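Local atomic coordinates of 2-hydroxyethylphosphonate dioxygenase (Streptomyces viridochromogenes, PDB entry 4YAR), a protein that catalyses the iron(II)-dependent, O2-consuming cleavage of 2-hydroxyethylphosphonate to hydroxymethylphosphonate and formate in bialaphos biosynthesis. Residues A[182-187]-A[192-197]; A[121-126]-A[154-159]. The protein carries 1 engineered substitution. All coordinates share one frame; numbering follows the deposited sequence.

Interaction 1 of 2, residues A[182-187]-A[192-197]. With CD (cadmium ion), chain B.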
loop_
_atom_site.group_PDB
_atom_site.type_symbol
_atom_site.label_atom_id
_atom_site.label_comp_id
_atom_site.label_asym_id
_atom_site.label_seq_id
_atom_site.Cartn_x
_atom_site.Cartn_y
_atom_site.Cartn_z
ATOM N N HIS A 182 7.958 -3.785 -17.709
ATOM C CA HIS A 182 9.331 -3.587 -17.258
ATOM C C HIS A 182 10.104 -4.880 -17.338
ATOM O O HIS A 182 9.507 -5.998 -17.359
ATOM C CB HIS A 182 9.380 -2.997 -15.832
ATOM C CG HIS A 182 8.421 -3.623 -14.889
ATOM N ND1 HIS A 182 7.057 -3.442 -15.005
ATOM C CD2 HIS A 182 8.607 -4.425 -13.817
ATOM C CE1 HIS A 182 6.451 -4.096 -14.027
ATOM N NE2 HIS A 182 7.377 -4.708 -13.311
ATOM N N SER A 183 11.417 -4.761 -17.445
ATOM C CA SER A 183 12.291 -5.930 -17.300
ATOM C C SER A 183 13.674 -5.481 -17.029
ATOM O O SER A 183 13.978 -4.278 -17.098
ATOM C CB SER A 183 12.294 -6.811 -18.574
ATOM O OG SER A 183 12.657 -6.013 -19.703
ATOM N N TYR A 184 14.565 -6.436 -16.743
ATOM C CA TYR A 184 15.931 -6.098 -16.347
ATOM C C TYR A 184 16.934 -7.079 -16.942
ATOM O O TYR A 184 16.591 -8.244 -17.062
ATOM C CB TYR A 184 16.037 -6.194 -14.799
ATOM C CG TYR A 184 15.016 -5.322 -14.102
ATOM C CD1 TYR A 184 15.238 -3.962 -13.902
ATOM C CD2 TYR A 184 13.843 -5.838 -13.650
ATOM C CE1 TYR A 184 14.276 -3.152 -13.280
ATOM C CE2 TYR A 184 12.874 -5.052 -13.022
ATOM C CZ TYR A 184 13.096 -3.717 -12.844
ATOM O OH TYR A 184 12.133 -2.970 -12.221
ATOM N N SER A 185 18.158 -6.606 -17.251
ATOM C CA SER A 185 19.255 -7.462 -17.556
ATOM C C SER A 185 20.466 -7.022 -16.811
ATOM O O SER A 185 20.471 -5.890 -16.301
ATOM C CB SER A 185 19.577 -7.428 -19.048
ATOM O OG SER A 185 19.810 -6.114 -19.502
ATOM N N LEU A 186 21.523 -7.824 -16.832
ATOM C CA LEU A 186 22.771 -7.411 -16.248
ATOM C C LEU A 186 23.437 -6.344 -17.118
ATOM O O LEU A 186 23.376 -6.402 -18.331
ATOM C CB LEU A 186 23.704 -8.611 -16.086
ATOM C CG LEU A 186 23.183 -9.695 -15.197
ATOM C CD1 LEU A 186 24.149 -10.885 -15.224
ATOM C CD2 LEU A 186 23.063 -9.183 -13.741
ATOM N N ALA A 187 23.991 -5.312 -16.511
ATOM C CA ALA A 187 24.685 -4.325 -17.258
ATOM C C ALA A 187 26.065 -4.859 -17.718
ATOM O O ALA A 187 26.605 -4.400 -18.715
ATOM C CB ALA A 187 24.782 -3.028 -16.479
ATOM N N ALA A 192 23.743 -9.809 -10.153
ATOM C CA ALA A 192 22.857 -8.881 -9.353
ATOM C C ALA A 192 21.526 -9.453 -8.970
ATOM O O ALA A 192 20.938 -10.352 -9.672
ATOM C CB ALA A 192 22.629 -7.575 -10.095
ATOM N N ARG A 193 21.041 -8.931 -7.825
ATOM C CA ARG A 193 19.674 -9.164 -7.353
ATOM C C ARG A 193 18.955 -7.879 -7.101
ATOM O O ARG A 193 19.595 -6.871 -6.840
ATOM C CB ARG A 193 19.665 -9.986 -6.045
ATOM C CG ARG A 193 20.366 -11.335 -6.159
ATOM C CD ARG A 193 20.082 -12.149 -4.908
ATOM N NE ARG A 193 20.662 -11.460 -3.740
ATOM C CZ ARG A 193 20.405 -11.807 -2.495
ATOM N NH1 ARG A 193 19.665 -12.884 -2.232
ATOM N NH2 ARG A 193 20.978 -11.142 -1.520
ATOM N N ILE A 194 17.628 -7.908 -7.244
ATOM C CA ILE A 194 16.771 -6.748 -6.888
ATOM C C ILE A 194 15.703 -7.153 -5.883
ATOM O O ILE A 194 15.360 -8.347 -5.768
ATOM C CB ILE A 194 16.089 -6.044 -8.089
ATOM C CG1 ILE A 194 15.029 -6.949 -8.681
ATOM C CG2 ILE A 194 17.077 -5.597 -9.162
ATOM C CD1 ILE A 194 14.343 -6.415 -9.871
ATOM N N VAL A 195 15.203 -6.187 -5.105
ATOM C CA VAL A 195 13.892 -6.357 -4.479
ATOM C C VAL A 195 12.886 -5.554 -5.214
ATOM O O VAL A 195 13.153 -4.357 -5.505
ATOM C CB VAL A 195 13.787 -5.866 -3.019
ATOM C CG1 VAL A 195 12.339 -5.986 -2.520
ATOM C CG2 VAL A 195 14.787 -6.484 -2.127
ATOM N N SER A 196 11.736 -6.167 -5.508
ATOM C CA SER A 196 10.610 -5.463 -6.076
ATOM C C SER A 196 9.510 -5.542 -5.034
ATOM O O SER A 196 9.050 -6.643 -4.688
ATOM C CB SER A 196 10.163 -6.035 -7.399
ATOM O OG SER A 196 9.045 -5.307 -7.926
ATOM N N TYR A 197 9.126 -4.384 -4.523
ATOM C CA TYR A 197 8.164 -4.242 -3.450
ATOM C C TYR A 197 6.914 -3.470 -3.931
ATOM O O TYR A 197 6.996 -2.257 -4.179
ATOM C CB TYR A 197 8.762 -3.459 -2.285
ATOM C CG TYR A 197 7.820 -3.385 -1.085
ATOM C CD1 TYR A 197 7.661 -4.475 -0.252
ATOM C CD2 TYR A 197 7.100 -2.239 -0.810
ATOM C CE1 TYR A 197 6.790 -4.446 0.814
ATOM C CE2 TYR A 197 6.230 -2.157 0.266
ATOM C CZ TYR A 197 6.080 -3.271 1.100
ATOM O OH TYR A 197 5.207 -3.178 2.148
HETATM CD CD CD B . 6.851 -5.989 -11.351
HETATM O O HOH W 1 6.939 -4.423 -9.596
HETATM O O HOH W 2 6.737 -6.939 -9.377
HETATM O O HOH W 3 9.263 -6.428 -10.952
HETATM O O HOH W 4 6.333 -8.030 -12.445
#
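The phenol ring of Tyr184 takes the CD1 methyl of Ile194 on one face, while the imidazole of His182 turns an edge to a cadmium ion and has water 3 at that edge, in its plane. Ile194 CD1 stands 4.1 Å from the centroid of the Tyr184 ring, 26° off the normal. This is a CH-pi contact displaced toward the rim: the nearest ring atom, Tyr184 CE2, is 3.7 Å from Ile194 CD1. Ile194 places CG1 between its backbone N and carbonyl carbon (chi1 69°), which sends the extended branch across the ring at about a right angle. Farther along, Leu186 CD2 rests 3.7 Å from the backbone N of Ala192 and also touches that residue's CB. Strand 183-186 belongs to a three-stranded antiparallel sheet and strand 192-198 to a six-stranded one, so these apolar side chains fill the space between two sheets of a cupin beta-barrel, joined by Ile143 and Thr135. The phenol end has its own polar partner, Tyr174 OH. The metal site lies beyond Tyr184, where His182 NE2 binds cadmium at 2.4 Å, and the hydrogen bond from ND1 to Cys180 O fixes the ring's rotation. His129 and four waters complete six ligands, with water 2 across from His182 NE2 at about 168°. His182 and His129 are the iron-binding histidines, so cadmium probably occupies the iron site; His176, an engineered residue, lies edge-to-face with His182 without joining the ligands. From the other strand, Ser196, a substrate-binding residue in another structure of this protein, extends OG anti to its backbone N and meets the metal through a ligand: Ser196 OG is hydrogen-bonded to water 1 at 2.8 Å.

Interaction 2 of 2, residues A[121-126]-A[154-159]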
loop_
_atom_site.group_PDB
_atom_site.type_symbol
_atom_site.label_atom_id
_atom_site.label_comp_id
_atom_site.label_asym_id
_atom_site.label_seq_id
_atom_site.Cartn_x
_atom_site.Cartn_y
_atom_site.Cartn_z
ATOM N N ARG A 121 21.898 -9.401 -24.323
ATOM C CA ARG A 121 20.587 -9.732 -24.763
ATOM C C ARG A 121 19.649 -8.682 -24.222
ATOM O O ARG A 121 19.618 -8.414 -23.007
ATOM C CB ARG A 121 20.186 -11.126 -24.301
ATOM C CG ARG A 121 18.770 -11.548 -24.700
ATOM C CD ARG A 121 18.374 -12.947 -24.193
ATOM N NE ARG A 121 19.306 -13.936 -24.722
ATOM C CZ ARG A 121 19.155 -14.539 -25.897
ATOM N NH1 ARG A 121 18.097 -14.297 -26.636
ATOM N NH2 ARG A 121 20.057 -15.415 -26.311
ATOM N N LEU A 122 18.847 -8.115 -25.097
ATOM C CA LEU A 122 17.881 -7.131 -24.671
ATOM C C LEU A 122 16.757 -7.892 -23.902
ATOM O O LEU A 122 16.248 -8.914 -24.356
ATOM C CB LEU A 122 17.323 -6.418 -25.901
ATOM C CG LEU A 122 16.835 -5.018 -25.709
ATOM C CD1 LEU A 122 18.066 -4.142 -25.502
ATOM C CD2 LEU A 122 16.074 -4.617 -26.948
ATOM N N PRO A 123 16.458 -7.457 -22.650
ATOM C CA PRO A 123 15.580 -8.240 -21.827
ATOM C C PRO A 123 14.096 -8.058 -22.237
ATOM O O PRO A 123 13.575 -6.966 -22.208
ATOM C CB PRO A 123 15.806 -7.671 -20.401
ATOM C CG PRO A 123 16.275 -6.269 -20.610
ATOM C CD PRO A 123 17.024 -6.302 -21.943
ATOM N N ALA A 124 13.431 -9.157 -22.552
ATOM C CA ALA A 124 12.088 -9.123 -23.075
ATOM C C ALA A 124 11.199 -8.565 -21.979
ATOM O O ALA A 124 11.419 -8.862 -20.802
ATOM C CB ALA A 124 11.646 -10.529 -23.522
ATOM N N LEU A 125 10.248 -7.735 -22.368
ATOM C CA LEU A 125 9.363 -7.082 -21.375
ATOM C C LEU A 125 8.310 -7.994 -20.777
ATOM O O LEU A 125 7.888 -8.961 -21.412
ATOM C CB LEU A 125 8.664 -5.882 -22.039
ATOM C CG LEU A 125 9.573 -4.708 -22.410
ATOM C CD1 LEU A 125 8.794 -3.829 -23.378
ATOM C CD2 LEU A 125 10.013 -3.880 -21.227
ATOM N N ASN A 126 7.877 -7.718 -19.535
ATOM C CA ASN A 126 6.650 -8.323 -19.026
ATOM C C ASN A 126 5.423 -7.515 -19.479
ATOM O O ASN A 126 5.550 -6.537 -20.225
ATOM C CB ASN A 126 6.712 -8.478 -17.502
ATOM C CG ASN A 126 6.672 -7.159 -16.755
ATOM O OD1 ASN A 126 6.296 -6.131 -17.289
ATOM N ND2 ASN A 126 7.065 -7.207 -15.452
ATOM N N GLN A 154 14.828 7.513 -22.181
ATOM C CA GLN A 154 13.658 7.517 -21.324
ATOM C C GLN A 154 13.192 6.101 -21.039
ATOM O O GLN A 154 12.384 5.886 -20.149
ATOM C CB GLN A 154 12.499 8.282 -21.968
ATOM C CG GLN A 154 12.763 9.768 -22.159
ATOM C CD GLN A 154 13.805 10.018 -23.246
ATOM O OE1 GLN A 154 13.775 9.408 -24.328
ATOM N NE2 GLN A 154 14.749 10.897 -22.952
ATOM N N THR A 155 13.677 5.124 -21.793
ATOM C CA THR A 155 13.162 3.750 -21.605
ATOM C C THR A 155 14.210 2.714 -21.210
ATOM O O THR A 155 13.916 1.530 -21.178
ATOM C CB THR A 155 12.493 3.301 -22.913
ATOM O OG1 THR A 155 13.457 3.325 -23.972
ATOM C CG2 THR A 155 11.315 4.260 -23.259
ATOM N N TRP A 156 15.438 3.135 -20.925
ATOM C CA TRP A 156 16.559 2.200 -20.761
ATOM C C TRP A 156 17.535 2.983 -19.924
ATOM O O TRP A 156 18.007 4.059 -20.336
ATOM C CB TRP A 156 17.131 1.846 -22.132
ATOM C CG TRP A 156 18.330 0.968 -22.191
ATOM C CD1 TRP A 156 19.563 1.334 -22.555
ATOM C CD2 TRP A 156 18.361 -0.441 -22.019
ATOM N NE1 TRP A 156 20.380 0.280 -22.600
ATOM C CE2 TRP A 156 19.675 -0.845 -22.274
ATOM C CE3 TRP A 156 17.425 -1.380 -21.647
ATOM C CZ2 TRP A 156 20.090 -2.133 -22.133
ATOM C CZ3 TRP A 156 17.827 -2.696 -21.551
ATOM C CH2 TRP A 156 19.171 -3.059 -21.813
ATOM N N ARG A 157 17.783 2.529 -18.688
ATOM C CA ARG A 157 18.683 3.256 -17.798
ATOM C C ARG A 157 19.301 2.273 -16.830
ATOM O O ARG A 157 18.634 1.238 -16.464
ATOM C CB ARG A 157 17.942 4.309 -16.988
ATOM C CG ARG A 157 18.898 5.269 -16.287
ATOM C CD ARG A 157 18.275 6.187 -15.273
ATOM N NE ARG A 157 17.327 7.093 -15.900
ATOM C CZ ARG A 157 16.976 8.287 -15.392
ATOM N NH1 ARG A 157 17.510 8.741 -14.241
ATOM N NH2 ARG A 157 16.078 9.018 -16.052
ATOM N N VAL A 158 20.551 2.527 -16.471
ATOM C CA VAL A 158 21.272 1.665 -15.523
ATOM C C VAL A 158 20.859 1.968 -14.049
ATOM O O VAL A 158 21.036 3.103 -13.519
ATOM C CB VAL A 158 22.788 1.764 -15.689
ATOM C CG1 VAL A 158 23.546 1.008 -14.592
ATOM C CG2 VAL A 158 23.217 1.245 -17.028
ATOM N N LEU A 159 20.387 0.931 -13.378
ATOM C CA LEU A 159 20.249 0.968 -11.941
ATOM C C LEU A 159 21.530 0.439 -11.319
ATOM O O LEU A 159 21.794 -0.766 -11.341
ATOM C CB LEU A 159 19.122 0.041 -11.522
ATOM C CG LEU A 159 17.708 0.474 -11.393
ATOM C CD1 LEU A 159 16.982 -0.015 -12.650
ATOM C CD2 LEU A 159 17.179 -0.209 -10.151
#
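Leu122 and Trp156 are the pair whose CA atoms come nearest, yet these remain 10.2 Å apart, so side chains alone bridge the gap and no hydrogen bond crosses it. Segment 121-126 is an extended loop without regular structure, lying between strands 111-115 and 133-140 of the cupin barrel. Segment 154-159 leads from a turn into strand 156-159, an outer strand of the three-stranded antiparallel sheet whose other outer strand is 183-186. The indole of Trp156 does most of the spanning. With CG anti to the backbone N (chi1 177°), it reaches over the sheet, touching Asn144 and Arg146 of the middle strand and Ser185 beyond, and presents the far corner of its six-membered ring to the loop. Pro123 meets that corner at the ring edge, near the indole plane: its CD lies 3.7 Å from Trp156 CZ3, and Pro123 CG follows at 4.0 Å from the same carbon. This buried proline also touches Phe95 of strand 93-100, while its carbonyl oxygen accepts a hydrogen bond from Arg146 NH1, giving the loop a polar tie to the middle strand. Leu122, more exposed, covers a face instead of the edge. Its CG is turned away from its backbone N (chi1 -152°), and one methyl reaches over the indole, with Leu122 CD1 4.0 Å from Trp156 CH2.

In the fold
From the N terminus, the chain first passes through 121-126, then traverses strands 133-140 and 143-146 before 154-159 returns to that loop; interaction 2 thus closes a loop of 27 residues. After strand 173-176 come 182-187 and 192-197, and interaction 1 closes a turn of just four residues. The two contacts follow in series, neither nesting nor crossing, but they meet in space, their centres about 10 Å apart. Ser183 OG probably hydrogen-bonds Pro123 O at 2.8 Å, and the backbone N of His182 probably bonds Asn126 OD1 at 2.9 Å, linking a metal ligand to a substrate-binding loop residue. Together they tie loop, three-stranded sheet and six-stranded sheet.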